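Local atomic coordinates of spectinomycin phosphotransferase (Legionella pneumophila, PDB entry 3I0Q), a protein that probably transfers a phosphate group from a nucleotide to spectinomycin, in the manner of the kinase-like aminoglycoside phosphotransferases, and binds AMP, ADP and magnesium. Residues S48-L53 with Y100-A105; I74-F79 with E224-I229. All coordinates share one frame; numbering follows the deposited sequence.

Interaction 1 of 2, residues S48-L53 with Y100-A105; sequences SYFIKL and YPFIHA. With AMP (adenosine monophosphate), chain B.
A chi1 near 180° in both Phe50 (172°) and Phe102 (-160°) carries CG away from the backbone N and brings the two rings to the adenine of AMP, with CD1 of Phe102 3.5 Å from CB of Phe50. The Phe50 ring lies face-on against the purine, with C5 of AMP over its centre; Phe102 turns a face to C2 of the same base. Between themselves the two rings are oblique, planes at 49°. The base is read by the backbone in the hinge manner of the kinase-like fold: N6 of AMP donates to Pro101 O at 3.2 Å, and Ile103 N donates to N1 of AMP at 3.1 Å. In the backbone, Phe50 and Tyr100 form an antiparallel hydrogen-bonded pair, Phe50 N to Tyr100 O 2.6 Å, and Phe102 N donates to Ser48 O (2.9 Å). The extended Lys52 chain crosses the Tyr100 ring obliquely, CE to CE1 3.5 Å, and one water joins Lys52 NZ to Tyr100 OH. Strand 49-53 is the middle of a three-stranded antiparallel sheet: strand 97-101 flanks it here, and strand 38-40 pairs with its other edge, where Ile51 makes a backbone hydrogen bond with Tyr40 and Phe50 packs on Ala39.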
loop_
_atom_site.group_PDB
_atom_site.type_symbol
_atom_site.label_atom_id
_atom_site.label_comp_id
_atom_site.label_asym_id
_atom_site.label_seq_id
_atom_site.Cartn_x
_atom_site.Cartn_y
_atom_site.Cartn_z
ATOM N N SER A 48 -5.805 -15.825 18.960
ATOM C CA SER A 48 -6.640 -15.190 17.952
ATOM C C SER A 48 -5.938 -15.202 16.607
ATOM O O SER A 48 -4.739 -14.993 16.535
ATOM C CB SER A 48 -6.932 -13.738 18.341
ATOM O OG SER A 48 -7.591 -13.652 19.587
ATOM N N TYR A 49 -6.697 -15.423 15.540
ATOM C CA TYR A 49 -6.139 -15.443 14.193
ATOM C C TYR A 49 -6.815 -14.433 13.251
ATOM O O TYR A 49 -7.903 -13.925 13.525
ATOM C CB TYR A 49 -6.273 -16.835 13.586
ATOM C CG TYR A 49 -5.601 -17.917 14.380
ATOM C CD1 TYR A 49 -4.479 -18.587 13.880
ATOM C CD2 TYR A 49 -6.126 -18.328 15.614
ATOM C CE1 TYR A 49 -3.904 -19.663 14.591
ATOM C CE2 TYR A 49 -5.563 -19.395 16.330
ATOM C CZ TYR A 49 -4.458 -20.067 15.814
ATOM O OH TYR A 49 -3.966 -21.172 16.489
ATOM N N PHE A 50 -6.146 -14.155 12.136
ATOM C CA PHE A 50 -6.644 -13.250 11.122
ATOM C C PHE A 50 -6.535 -14.081 9.846
ATOM O O PHE A 50 -5.433 -14.446 9.438
ATOM C CB PHE A 50 -5.754 -12.007 11.091
ATOM C CG PHE A 50 -6.042 -11.060 9.962
ATOM C CD1 PHE A 50 -5.498 -11.271 8.703
ATOM C CD2 PHE A 50 -6.868 -9.966 10.151
ATOM C CE1 PHE A 50 -5.778 -10.401 7.644
ATOM C CE2 PHE A 50 -7.155 -9.089 9.087
ATOM C CZ PHE A 50 -6.607 -9.312 7.836
ATOM N N ILE A 51 -7.679 -14.399 9.239
ATOM C CA ILE A 51 -7.727 -15.227 8.029
ATOM C C ILE A 51 -8.022 -14.420 6.766
ATOM O O ILE A 51 -8.565 -13.335 6.842
ATOM C CB ILE A 51 -8.825 -16.306 8.163
ATOM C CG1 ILE A 51 -9.214 -16.490 9.640
ATOM C CG2 ILE A 51 -8.348 -17.624 7.554
ATOM C CD1 ILE A 51 -8.121 -17.008 10.523
ATOM N N LYS A 52 -7.674 -14.938 5.599
ATOM C CA LYS A 52 -7.957 -14.203 4.362
ATOM C C LYS A 52 -8.468 -15.118 3.256
ATOM O O LYS A 52 -7.704 -15.893 2.694
ATOM C CB LYS A 52 -6.714 -13.491 3.823
ATOM C CG LYS A 52 -6.172 -12.340 4.637
ATOM C CD LYS A 52 -4.910 -11.783 3.959
ATOM C CE LYS A 52 -4.264 -10.650 4.754
ATOM N NZ LYS A 52 -3.089 -10.056 4.054
ATOM N N LEU A 53 -9.751 -15.028 2.933
ATOM C CA LEU A 53 -10.294 -15.850 1.868
ATOM C C LEU A 53 -10.208 -14.996 0.610
ATOM O O LEU A 53 -10.779 -13.902 0.563
ATOM C CB LEU A 53 -11.752 -16.210 2.161
ATOM C CG LEU A 53 -12.144 -16.691 3.563
ATOM C CD1 LEU A 53 -13.463 -17.459 3.457
ATOM C CD2 LEU A 53 -11.055 -17.581 4.157
ATOM N N TYR A 100 -3.141 -15.875 9.572
ATOM C CA TYR A 100 -2.079 -15.069 10.164
ATOM C C TYR A 100 -2.495 -14.929 11.591
ATOM O O TYR A 100 -3.686 -14.937 11.891
ATOM C CB TYR A 100 -2.012 -13.647 9.603
ATOM C CG TYR A 100 -1.614 -13.497 8.154
ATOM C CD1 TYR A 100 -2.578 -13.453 7.156
ATOM C CD2 TYR A 100 -0.272 -13.366 7.781
ATOM C CE1 TYR A 100 -2.221 -13.279 5.821
ATOM C CE2 TYR A 100 0.093 -13.193 6.451
ATOM C CZ TYR A 100 -0.889 -13.155 5.475
ATOM O OH TYR A 100 -0.566 -13.041 4.140
ATOM N N PRO A 101 -1.531 -14.811 12.503
ATOM C CA PRO A 101 -1.925 -14.653 13.906
ATOM C C PRO A 101 -2.597 -13.266 13.965
ATOM O O PRO A 101 -2.382 -12.448 13.070
ATOM C CB PRO A 101 -0.588 -14.710 14.635
ATOM C CG PRO A 101 0.368 -14.083 13.621
ATOM C CD PRO A 101 -0.069 -14.732 12.335
ATOM N N PHE A 102 -3.396 -12.982 14.988
ATOM C CA PHE A 102 -4.059 -11.682 15.007
ATOM C C PHE A 102 -3.324 -10.605 15.770
ATOM O O PHE A 102 -3.114 -10.731 16.967
ATOM C CB PHE A 102 -5.484 -11.790 15.560
ATOM C CG PHE A 102 -6.364 -10.629 15.170
ATOM C CD1 PHE A 102 -7.155 -10.689 14.032
ATOM C CD2 PHE A 102 -6.350 -9.443 15.902
ATOM C CE1 PHE A 102 -7.915 -9.586 13.630
ATOM C CE2 PHE A 102 -7.108 -8.342 15.498
ATOM C CZ PHE A 102 -7.888 -8.422 14.362
ATOM N N ILE A 103 -2.958 -9.532 15.074
ATOM C CA ILE A 103 -2.251 -8.424 15.702
ATOM C C ILE A 103 -3.180 -7.294 16.100
ATOM O O ILE A 103 -3.602 -6.499 15.266
ATOM C CB ILE A 103 -1.152 -7.853 14.783
ATOM C CG1 ILE A 103 0.085 -8.742 14.850
ATOM C CG2 ILE A 103 -0.760 -6.451 15.229
ATOM C CD1 ILE A 103 -0.226 -10.217 14.758
ATOM N N HIS A 104 -3.497 -7.249 17.391
ATOM C CA HIS A 104 -4.358 -6.221 17.957
ATOM C C HIS A 104 -3.548 -4.941 17.964
ATOM O O HIS A 104 -2.837 -4.646 18.921
ATOM C CB HIS A 104 -4.734 -6.582 19.390
ATOM C CG HIS A 104 -5.377 -7.929 19.527
ATOM N ND1 HIS A 104 -6.690 -8.166 19.179
ATOM C CD2 HIS A 104 -4.886 -9.109 19.974
ATOM C CE1 HIS A 104 -6.982 -9.434 19.409
ATOM N NE2 HIS A 104 -5.905 -10.028 19.891
ATOM N N ALA A 105 -3.639 -4.182 16.892
ATOM C CA ALA A 105 -2.887 -2.948 16.826
ATOM C C ALA A 105 -3.401 -2.062 15.721
ATOM O O ALA A 105 -3.712 -2.516 14.618
ATOM C CB ALA A 105 -1.413 -3.241 16.613
HETATM P P AMP B . -4.142 -5.662 4.147
HETATM O O1P AMP B . -4.523 -4.907 2.919
HETATM O O2P AMP B . -5.306 -6.737 4.468
HETATM O O3P AMP B . -2.835 -6.383 4.207
HETATM O "O5'" AMP B . -4.248 -4.660 5.410
HETATM C "C5'" AMP B . -5.376 -3.786 5.575
HETATM C "C4'" AMP B . -5.869 -3.783 7.027
HETATM O "O4'" AMP B . -6.097 -5.107 7.509
HETATM C "C3'" AMP B . -4.893 -3.190 8.037
HETATM O "O3'" AMP B . -5.198 -1.795 8.208
HETATM C "C2'" AMP B . -5.260 -3.961 9.324
HETATM O "O2'" AMP B . -6.336 -3.270 9.983
HETATM C "C1'" AMP B . -5.767 -5.342 8.884
HETATM N N9 AMP B . -4.838 -6.493 9.104
HETATM C C8 AMP B . -3.973 -7.070 8.200
HETATM N N7 AMP B . -3.285 -8.069 8.675
HETATM C C5 AMP B . -3.709 -8.179 9.988
HETATM C C6 AMP B . -3.353 -9.068 11.065
HETATM N N6 AMP B . -2.445 -10.037 10.933
HETATM N N1 AMP B . -3.978 -8.899 12.270
HETATM C C2 AMP B . -4.896 -7.919 12.402
HETATM N N3 AMP B . -5.311 -7.033 11.473
HETATM C C4 AMP B . -4.665 -7.221 10.273
HETATM O O HOH W 1 -2.374 -12.354 2.138
#

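Interaction 2 of 2, residues I74-F79 with E224-I229; sequences IKEIIF and ESIYII. With AMP (adenosine monophosphate), chain B.
Glu76 O takes a nearly straight hydrogen bond from Ile228 N, 2.8 Å long with 168° at the hydrogen, and CA of Tyr227 adds a CA-H...O contact to the same oxygen at 3.4 Å. In this kinase-like fold the contact sets the loop that follows helix 63-71 against strand 226-228, one arm of a two-stranded antiparallel hairpin with strand 218-220. On the other side of Tyr227 in sequence, Ile226 O faces the aliphatic part of Glu76, whose CG comes to 3.2 Å. That side chain crosses Ile226 at a slant; a turn about CB-CG (chi2 77°) takes the carboxylate off the extended line, and OE2 makes a weak hydrogen bond to Gln120 NE2 on helix 115-130.

Further along the loop the contact becomes apolar. Ile77 extends CD1 to the backbone of Ile228, near its O and 4.1 Å from its CB, while Trp231 and Ile66 of helix 63-71 also touch Ile77. Ile78 meets Tyr227 at about a right angle, with CG1 against CD1 of the ring at 3.5 Å. Beyond it, Ile78 and Ile229 lie side by side and point the same way; both also pack on Leu219 of the partner strand. These two isoleucines carry the contact to the nucleotide. The CD1 methyl of Ile78 lies 3.8 Å from N6 of the AMP base, whereas at the ribose-phosphate end Ile229 CD1 approaches AMP O5' to 3.3 Å.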
loop_
_atom_site.group_PDB
_atom_site.type_symbol
_atom_site.label_atom_id
_atom_site.label_comp_id
_atom_site.label_asym_id
_atom_site.label_seq_id
_atom_site.Cartn_x
_atom_site.Cartn_y
_atom_site.Cartn_z
ATOM N N ILE A 74 13.576 -10.562 9.053
ATOM C CA ILE A 74 12.976 -9.277 9.359
ATOM C C ILE A 74 11.731 -9.600 10.149
ATOM O O ILE A 74 10.792 -10.189 9.625
ATOM C CB ILE A 74 12.600 -8.491 8.091
ATOM C CG1 ILE A 74 13.878 -8.001 7.391
ATOM C CG2 ILE A 74 11.674 -7.312 8.470
ATOM C CD1 ILE A 74 13.659 -7.209 6.100
ATOM N N LYS A 75 11.730 -9.227 11.421
ATOM C CA LYS A 75 10.602 -9.521 12.289
ATOM C C LYS A 75 9.347 -8.685 12.020
ATOM O O LYS A 75 8.221 -9.145 12.244
ATOM C CB LYS A 75 11.029 -9.357 13.751
ATOM C CG LYS A 75 11.502 -7.947 14.131
ATOM C CD LYS A 75 11.596 -7.788 15.659
ATOM C CE LYS A 75 11.968 -6.369 16.083
ATOM N NZ LYS A 75 12.077 -6.217 17.571
ATOM N N GLU A 76 9.545 -7.464 11.532
ATOM C CA GLU A 76 8.441 -6.561 11.282
ATOM C C GLU A 76 7.554 -6.948 10.119
ATOM O O GLU A 76 6.916 -6.094 9.504
ATOM C CB GLU A 76 8.963 -5.149 11.085
ATOM C CG GLU A 76 9.653 -4.566 12.309
ATOM C CD GLU A 76 11.062 -5.100 12.498
ATOM O OE1 GLU A 76 11.683 -5.515 11.494
ATOM O OE2 GLU A 76 11.549 -5.082 13.645
ATOM N N ILE A 77 7.517 -8.240 9.824
ATOM C CA ILE A 77 6.689 -8.781 8.756
ATOM C C ILE A 77 5.854 -9.922 9.330
ATOM O O ILE A 77 6.398 -10.964 9.704
ATOM C CB ILE A 77 7.549 -9.333 7.613
ATOM C CG1 ILE A 77 8.143 -8.172 6.815
ATOM C CG2 ILE A 77 6.728 -10.293 6.752
ATOM C CD1 ILE A 77 7.131 -7.227 6.232
ATOM N N ILE A 78 4.541 -9.729 9.405
ATOM C CA ILE A 78 3.657 -10.753 9.945
ATOM C C ILE A 78 3.744 -12.014 9.070
ATOM O O ILE A 78 3.455 -11.956 7.880
ATOM C CB ILE A 78 2.201 -10.230 10.005
ATOM C CG1 ILE A 78 2.170 -8.880 10.735
ATOM C CG2 ILE A 78 1.319 -11.220 10.764
ATOM C CD1 ILE A 78 0.842 -8.186 10.745
ATOM N N PHE A 79 4.158 -13.139 9.660
ATOM C CA PHE A 79 4.309 -14.394 8.922
ATOM C C PHE A 79 3.047 -15.255 8.955
ATOM O O PHE A 79 2.386 -15.349 9.984
ATOM C CB PHE A 79 5.482 -15.207 9.490
ATOM C CG PHE A 79 6.066 -16.181 8.508
ATOM C CD1 PHE A 79 6.711 -15.720 7.350
ATOM C CD2 PHE A 79 5.907 -17.551 8.689
ATOM C CE1 PHE A 79 7.176 -16.594 6.396
ATOM C CE2 PHE A 79 6.374 -18.445 7.730
ATOM C CZ PHE A 79 7.008 -17.966 6.578
ATOM N N GLU A 224 7.375 -1.249 21.416
ATOM C CA GLU A 224 8.245 -0.673 20.419
ATOM C C GLU A 224 8.376 -1.735 19.343
ATOM O O GLU A 224 9.476 -2.077 18.906
ATOM C CB GLU A 224 9.596 -0.362 21.067
ATOM C CG GLU A 224 10.553 0.509 20.263
ATOM C CD GLU A 224 11.867 0.753 21.016
ATOM O OE1 GLU A 224 11.825 1.391 22.093
ATOM O OE2 GLU A 224 12.936 0.300 20.538
ATOM N N SER A 225 7.230 -2.287 18.954
ATOM C CA SER A 225 7.172 -3.301 17.905
ATOM C C SER A 225 6.163 -2.791 16.880
ATOM O O SER A 225 5.074 -2.355 17.245
ATOM C CB SER A 225 6.683 -4.636 18.449
ATOM O OG SER A 225 5.273 -4.697 18.396
ATOM N N ILE A 226 6.537 -2.845 15.607
ATOM C CA ILE A 226 5.688 -2.386 14.521
ATOM C C ILE A 226 5.717 -3.424 13.404
ATOM O O ILE A 226 6.654 -4.204 13.312
ATOM C CB ILE A 226 6.207 -1.051 13.944
ATOM C CG1 ILE A 226 7.565 -1.270 13.270
ATOM C CG2 ILE A 226 6.312 0.012 15.042
ATOM C CD1 ILE A 226 8.172 -0.002 12.756
ATOM N N TYR A 227 4.701 -3.434 12.549
ATOM C CA TYR A 227 4.669 -4.388 11.447
ATOM C C TYR A 227 4.389 -3.642 10.144
ATOM O O TYR A 227 3.675 -2.639 10.139
ATOM C CB TYR A 227 3.576 -5.451 11.682
ATOM C CG TYR A 227 3.559 -6.029 13.080
ATOM C CD1 TYR A 227 4.003 -7.320 13.331
ATOM C CD2 TYR A 227 3.106 -5.277 14.154
ATOM C CE1 TYR A 227 3.996 -7.859 14.623
ATOM C CE2 TYR A 227 3.091 -5.800 15.448
ATOM C CZ TYR A 227 3.534 -7.096 15.683
ATOM O OH TYR A 227 3.478 -7.624 16.967
ATOM N N ILE A 228 4.978 -4.109 9.047
ATOM C CA ILE A 228 4.745 -3.505 7.748
ATOM C C ILE A 228 3.880 -4.529 7.052
ATOM O O ILE A 228 4.205 -5.722 7.097
ATOM C CB ILE A 228 6.055 -3.311 6.980
ATOM C CG1 ILE A 228 6.946 -2.335 7.770
ATOM C CG2 ILE A 228 5.766 -2.868 5.537
ATOM C CD1 ILE A 228 7.720 -1.325 6.922
ATOM N N ILE A 229 2.773 -4.092 6.435
ATOM C CA ILE A 229 1.880 -5.038 5.780
ATOM C C ILE A 229 1.530 -4.803 4.323
ATOM O O ILE A 229 2.127 -3.975 3.660
ATOM C CB ILE A 229 0.583 -5.189 6.578
ATOM C CG1 ILE A 229 -0.280 -3.937 6.443
ATOM C CG2 ILE A 229 0.922 -5.484 8.042
ATOM C CD1 ILE A 229 -1.568 -4.064 7.183
HETATM P P AMP B . -4.142 -5.662 4.147
HETATM O O1P AMP B . -4.523 -4.907 2.919
HETATM O O2P AMP B . -5.306 -6.737 4.468
HETATM O O3P AMP B . -2.835 -6.383 4.207
HETATM O "O5'" AMP B . -4.248 -4.660 5.410
HETATM C "C5'" AMP B . -5.376 -3.786 5.575
HETATM C "C4'" AMP B . -5.869 -3.783 7.027
HETATM O "O4'" AMP B . -6.097 -5.107 7.509
HETATM C "C3'" AMP B . -4.893 -3.190 8.037
HETATM O "O3'" AMP B . -5.198 -1.795 8.208
HETATM C "C2'" AMP B . -5.260 -3.961 9.324
HETATM O "O2'" AMP B . -6.336 -3.270 9.983
HETATM C "C1'" AMP B . -5.767 -5.342 8.884
HETATM N N9 AMP B . -4.838 -6.493 9.104
HETATM C C8 AMP B . -3.973 -7.070 8.200
HETATM N N7 AMP B . -3.285 -8.069 8.675
HETATM C C5 AMP B . -3.709 -8.179 9.988
HETATM C C6 AMP B . -3.353 -9.068 11.065
HETATM N N6 AMP B . -2.445 -10.037 10.933
HETATM N N1 AMP B . -3.978 -8.899 12.270
HETATM C C2 AMP B . -4.896 -7.919 12.402
HETATM N N3 AMP B . -5.311 -7.033 11.473
HETATM C C4 AMP B . -4.665 -7.221 10.273
#

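Both contacts line one nucleotide site, with their centres about 13 Å apart. Interaction 1 supplies the aromatic rings and the backbone groups that recognise adenine; interaction 2 adds Ile78 from the loop and Ile229 from just past the end of strand 226-228. They also touch directly: Pro101 CD packs on Phe79 O at 3.5 Å, and Ile103 CG1 lies 3.9 Å from Tyr227 CZ. Along the chain their segments alternate. Residues known to bind magnesium lie close by: the side chain of Lys52, from interaction 1, is about 5 Å from that of Asp230 at the nearest atoms, and that of Ile229, from interaction 2, about 4 Å from that of Asn217.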